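Local coordinates for exotoxin 6 (PDB 4ZYS), which is a staphylococcal superantigen-like exotoxin of undetermined function that is probably secreted and may bind sugars, at residues K31-K35 with G36-I40; S79-A82 with T83-I87. All blocks are in the same frame, centred on the assembly; numbering follows the deposited sequence. Where two conformers were deposited one is given.

Interaction 1. Residues K31-K35 with G36-I40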
loop_
_atom_site.group_PDB
_atom_site.type_symbol
_atom_site.label_atom_id
_atom_site.label_comp_id
_atom_site.label_asym_id
_atom_site.label_seq_id
_atom_site.Cartn_x
_atom_site.Cartn_y
_atom_site.Cartn_z
ATOM N N LYS A 31 -6.001 -7.810 17.738
ATOM C CA LYS A 31 -5.604 -8.930 16.888
ATOM C C LYS A 31 -6.222 -10.234 17.399
ATOM O O LYS A 31 -6.280 -10.454 18.618
ATOM C CB LYS A 31 -4.075 -9.024 16.867
ATOM C CG LYS A 31 -3.515 -9.840 15.710
ATOM C CD LYS A 31 -2.996 -11.169 16.173
ATOM C CE LYS A 31 -2.588 -12.052 15.036
ATOM N NZ LYS A 31 -2.222 -13.401 15.535
ATOM N N TYR A 32 -6.693 -11.091 16.476
ATOM C CA TYR A 32 -7.300 -12.391 16.835
ATOM C C TYR A 32 -7.200 -13.371 15.666
ATOM O O TYR A 32 -6.849 -12.989 14.551
ATOM C CB TYR A 32 -8.783 -12.244 17.291
ATOM C CG TYR A 32 -9.685 -11.597 16.254
ATOM C CD1 TYR A 32 -9.766 -10.213 16.142
ATOM C CD2 TYR A 32 -10.401 -12.371 15.339
ATOM C CE1 TYR A 32 -10.526 -9.613 15.144
ATOM C CE2 TYR A 32 -11.156 -11.779 14.325
ATOM C CZ TYR A 32 -11.244 -10.395 14.256
ATOM O OH TYR A 32 -12.004 -9.755 13.300
ATOM N N THR A 33 -7.511 -14.635 15.943
ATOM C CA THR A 33 -7.564 -15.700 14.953
ATOM C C THR A 33 -8.990 -16.216 14.926
ATOM O O THR A 33 -9.568 -16.520 15.968
ATOM C CB THR A 33 -6.539 -16.798 15.228
ATOM O OG1 THR A 33 -5.268 -16.200 15.459
ATOM C CG2 THR A 33 -6.445 -17.794 14.085
ATOM N N GLU A 34 -9.555 -16.270 13.727
ATOM C CA GLU A 34 -10.915 -16.709 13.440
ATOM C C GLU A 34 -10.871 -17.746 12.320
ATOM O O GLU A 34 -10.445 -17.424 11.208
ATOM C CB GLU A 34 -11.770 -15.496 13.041
ATOM C CG GLU A 34 -13.209 -15.803 12.683
ATOM C CD GLU A 34 -14.083 -15.953 13.903
ATOM O OE1 GLU A 34 -14.511 -14.912 14.452
ATOM O OE2 GLU A 34 -14.325 -17.108 14.322
ATOM N N LYS A 35 -11.293 -18.990 12.630
ATOM C CA LYS A 35 -11.324 -20.152 11.727
ATOM C C LYS A 35 -9.956 -20.310 11.021
ATOM O O LYS A 35 -9.878 -20.375 9.786
ATOM C CB LYS A 35 -12.494 -20.049 10.724
ATOM C CG LYS A 35 -13.882 -20.162 11.370
ATOM C CD LYS A 35 -14.967 -19.503 10.528
ATOM C CE LYS A 35 -16.350 -19.843 11.026
ATOM N NZ LYS A 35 -17.406 -19.433 10.060
ATOM N N GLY A 36 -8.897 -20.297 11.832
ATOM C CA GLY A 36 -7.512 -20.442 11.392
ATOM C C GLY A 36 -6.902 -19.268 10.655
ATOM O O GLY A 36 -5.784 -19.394 10.132
ATOM N N LYS A 37 -7.599 -18.113 10.617
ATOM C CA LYS A 37 -7.115 -16.925 9.898
ATOM C C LYS A 37 -6.934 -15.716 10.833
ATOM O O LYS A 37 -7.794 -15.460 11.673
ATOM C CB LYS A 37 -8.072 -16.569 8.740
ATOM C CG LYS A 37 -7.979 -17.513 7.548
ATOM C CD LYS A 37 -9.251 -17.460 6.696
ATOM C CE LYS A 37 -9.281 -18.494 5.587
ATOM N NZ LYS A 37 -9.483 -19.882 6.096
ATOM N N ASP A 38 -5.824 -14.965 10.662
ATOM C CA ASP A 38 -5.515 -13.785 11.488
ATOM C C ASP A 38 -6.106 -12.474 10.950
ATOM O O ASP A 38 -6.063 -12.212 9.747
ATOM C CB ASP A 38 -4.010 -13.627 11.680
ATOM C CG ASP A 38 -3.389 -14.657 12.609
ATOM O OD1 ASP A 38 -4.094 -15.628 12.985
ATOM O OD2 ASP A 38 -2.196 -14.506 12.946
ATOM N N TYR A 39 -6.665 -11.666 11.885
ATOM C CA TYR A 39 -7.338 -10.370 11.680
ATOM C C TYR A 39 -7.003 -9.393 12.787
ATOM O O TYR A 39 -6.656 -9.812 13.877
ATOM C CB TYR A 39 -8.884 -10.530 11.659
ATOM C CG TYR A 39 -9.398 -11.527 10.658
ATOM C CD1 TYR A 39 -9.575 -11.178 9.326
ATOM C CD2 TYR A 39 -9.729 -12.822 11.043
ATOM C CE1 TYR A 39 -10.030 -12.104 8.388
ATOM C CE2 TYR A 39 -10.218 -13.749 10.119
ATOM C CZ TYR A 39 -10.364 -13.385 8.791
ATOM O OH TYR A 39 -10.826 -14.291 7.868
ATOM N N ILE A 40 -7.180 -8.105 12.528
ATOM C CA ILE A 40 -7.040 -7.028 13.495
ATOM C C ILE A 40 -8.235 -6.091 13.273
ATOM O O ILE A 40 -8.501 -5.699 12.135
ATOM C CB ILE A 40 -5.645 -6.307 13.471
ATOM C CG1 ILE A 40 -5.502 -5.280 14.598
ATOM C CG2 ILE A 40 -5.279 -5.680 12.120
ATOM C CD1 ILE A 40 -4.034 -5.201 15.218
HETATM O O HOH W 1 -12.160 -16.583 8.764
#
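With chi1 at 58°, CG of Y32 lies between the backbone N and the carbonyl carbon, and the ring is carried over CB of Y39; D38, with CG anti to its carbonyl carbon (chi1 -72°), turns its carboxylate back toward K31 and T33. The Y32 ring receives CB of Y39 over one face in a CH-pi contact, 3.9 Å from that CB to the ring centroid, while the two ring planes meet obliquely at 31°. The phenol of Y32 is hydrogen-bonded to D41 and Q50. On the other face of the hairpin the D38 carboxylate is gripped at both oxygens: NZ of K31, whose chain bends at chi2, forms a salt bridge to OD2 at 2.8 Å, and OG1 of T33 donates to OD1, also at 2.8 Å. Both donors come from above the carboxylate plane. Beside the turn, E34 CB packs 3.7 Å from Y39 CE2, and a water links E34 O to Y39 OH. Backbone bonds join Y32 to Y39 and E34 to K37, the pair that closes the loop. The result is a beta hairpin with a two-residue loop, K35-G36, in a type I' turn from E34 to K37, joining strands 27-34 and 37-44 of the OB-fold domain.

Interaction 2. Residues S79-A82 with T83-I87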
loop_
_atom_site.group_PDB
_atom_site.type_symbol
_atom_site.label_atom_id
_atom_site.label_comp_id
_atom_site.label_asym_id
_atom_site.label_seq_id
_atom_site.Cartn_x
_atom_site.Cartn_y
_atom_site.Cartn_z
ATOM N N SER A 79 -19.927 -3.398 -1.671
ATOM C CA SER A 79 -20.996 -3.868 -0.792
ATOM C C SER A 79 -21.650 -2.781 0.041
ATOM O O SER A 79 -21.084 -1.712 0.230
ATOM C CB SER A 79 -20.463 -4.937 0.153
ATOM O OG SER A 79 -19.580 -4.445 1.151
ATOM N N ARG A 80 -22.850 -3.085 0.558
ATOM C CA ARG A 80 -23.646 -2.187 1.386
ATOM C C ARG A 80 -23.309 -2.354 2.843
ATOM O O ARG A 80 -23.789 -1.578 3.663
ATOM C CB ARG A 80 -25.156 -2.416 1.175
ATOM C CG ARG A 80 -25.700 -2.031 -0.203
ATOM C CD ARG A 80 -25.359 -0.607 -0.597
ATOM N NE ARG A 80 -26.379 0.379 -0.242
ATOM C CZ ARG A 80 -26.115 1.655 0.021
ATOM N NH1 ARG A 80 -24.859 2.091 0.038
ATOM N NH2 ARG A 80 -27.102 2.501 0.284
ATOM N N GLN A 81 -22.488 -3.347 3.174
ATOM C CA GLN A 81 -22.102 -3.622 4.547
ATOM C C GLN A 81 -21.292 -2.462 5.109
ATOM O O GLN A 81 -20.278 -2.086 4.517
ATOM C CB GLN A 81 -21.324 -4.919 4.591
ATOM C CG GLN A 81 -20.760 -5.239 5.939
ATOM C CD GLN A 81 -20.568 -6.707 6.161
ATOM O OE1 GLN A 81 -20.311 -7.123 7.285
ATOM N NE2 GLN A 81 -20.699 -7.536 5.120
ATOM N N ALA A 82 -21.750 -1.890 6.242
ATOM C CA ALA A 82 -21.093 -0.762 6.924
ATOM C C ALA A 82 -19.611 -1.060 7.272
ATOM O O ALA A 82 -18.748 -0.219 7.008
ATOM C CB ALA A 82 -21.855 -0.412 8.195
ATOM N N THR A 83 -19.321 -2.257 7.848
ATOM C CA THR A 83 -17.980 -2.675 8.257
ATOM C C THR A 83 -17.051 -2.765 7.042
ATOM O O THR A 83 -17.435 -3.309 6.011
ATOM C CB THR A 83 -18.032 -4.025 9.025
ATOM O OG1 THR A 83 -18.887 -3.892 10.156
ATOM C CG2 THR A 83 -16.669 -4.490 9.490
ATOM N N ASN A 84 -15.846 -2.210 7.176
ATOM C CA ASN A 84 -14.834 -2.277 6.130
ATOM C C ASN A 84 -13.981 -3.504 6.290
ATOM O O ASN A 84 -13.556 -3.826 7.407
ATOM C CB ASN A 84 -13.911 -1.078 6.147
ATOM C CG ASN A 84 -14.549 0.266 6.150
ATOM O OD1 ASN A 84 -15.526 0.533 5.429
ATOM N ND2 ASN A 84 -13.908 1.173 6.882
ATOM N N TYR A 85 -13.741 -4.187 5.172
ATOM C CA TYR A 85 -12.886 -5.361 5.136
ATOM C C TYR A 85 -11.684 -4.985 4.291
ATOM O O TYR A 85 -11.826 -4.729 3.109
ATOM C CB TYR A 85 -13.654 -6.605 4.622
ATOM C CG TYR A 85 -14.805 -7.002 5.525
ATOM C CD1 TYR A 85 -14.576 -7.633 6.741
ATOM C CD2 TYR A 85 -16.120 -6.697 5.188
ATOM C CE1 TYR A 85 -15.624 -7.949 7.602
ATOM C CE2 TYR A 85 -17.174 -6.996 6.047
ATOM C CZ TYR A 85 -16.921 -7.632 7.250
ATOM O OH TYR A 85 -17.943 -8.005 8.086
ATOM N N SER A 86 -10.530 -4.869 4.918
ATOM C CA SER A 86 -9.313 -4.467 4.254
ATOM C C SER A 86 -8.245 -5.547 4.430
ATOM O O SER A 86 -8.411 -6.430 5.266
ATOM C CB SER A 86 -8.852 -3.113 4.786
ATOM O OG SER A 86 -7.824 -2.567 3.972
ATOM N N ILE A 87 -7.190 -5.528 3.582
ATOM C CA ILE A 87 -6.110 -6.520 3.631
ATOM C C ILE A 87 -4.781 -5.813 3.825
ATOM O O ILE A 87 -4.453 -4.949 3.014
ATOM C CB ILE A 87 -6.097 -7.390 2.329
ATOM C CG1 ILE A 87 -7.480 -8.044 2.090
ATOM C CG2 ILE A 87 -4.957 -8.431 2.367
ATOM C CD1 ILE A 87 -7.686 -8.611 0.716
HETATM O O HOH W 2 -17.629 -4.555 3.264
#
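T83 is the last loop residue before the strand, and its carbonyl is linked back through a water: the water donates to T83 O at 3.0 Å and also hydrogen-bonds S79 OG at 2.9 Å, linking S79, midway along the loop, to its last residue. The CG of Q81 lies 3.8 Å from both N and O of T83, so the aliphatic part of the glutamine runs close beside this peptide. Strand 84-92 begins at N84, whose side chain turns to other partners: OD1 accepts from R75, and ND2 is bonded to S49. R75 also reaches the carbonyl of Q81, so the same arginine holds the loop and the strand start. Residues 79-83 are the last part of the connection from strand 69-74 to its antiparallel neighbour 84-92 in the OB-fold domain. At Y85 the main side-chain contact is made. Its OH donates to Q81 OE1 at 2.7 Å, arriving 52° out of the carbonyl plane. Q81 reaches it with CG anti to the backbone N (chi1 174°) and an extended chain beyond. The amide meets the ring at its edge, CD lying 3.4 Å from CE2 of Y85, with the two planes 85° apart. Y85 was modelled in two conformers, and this geometry belongs to one of them. The tyrosine side chain also touches Q50 of strand 47-52.

Both interactions belong to the OB-fold domain and reach the same mixed sheet, on the same side of the chain's centre. Interaction 1 comes first along the chain and is complete before interaction 2 begins. Their centres are 16 Å apart and their nearest atoms about 6 Å, so they do not touch. Strand 47-52 lies between them in the sheet, antiparallel to 37-44 and parallel to 84-92. Its Q50 serves both: it meets Y32 and Y39 on one flank and is backbone-bonded to N84 and S86 on the other. The hairpin of residues 31-40 and the loop of residues 79-83 are thus separate connections, related through one shared strand.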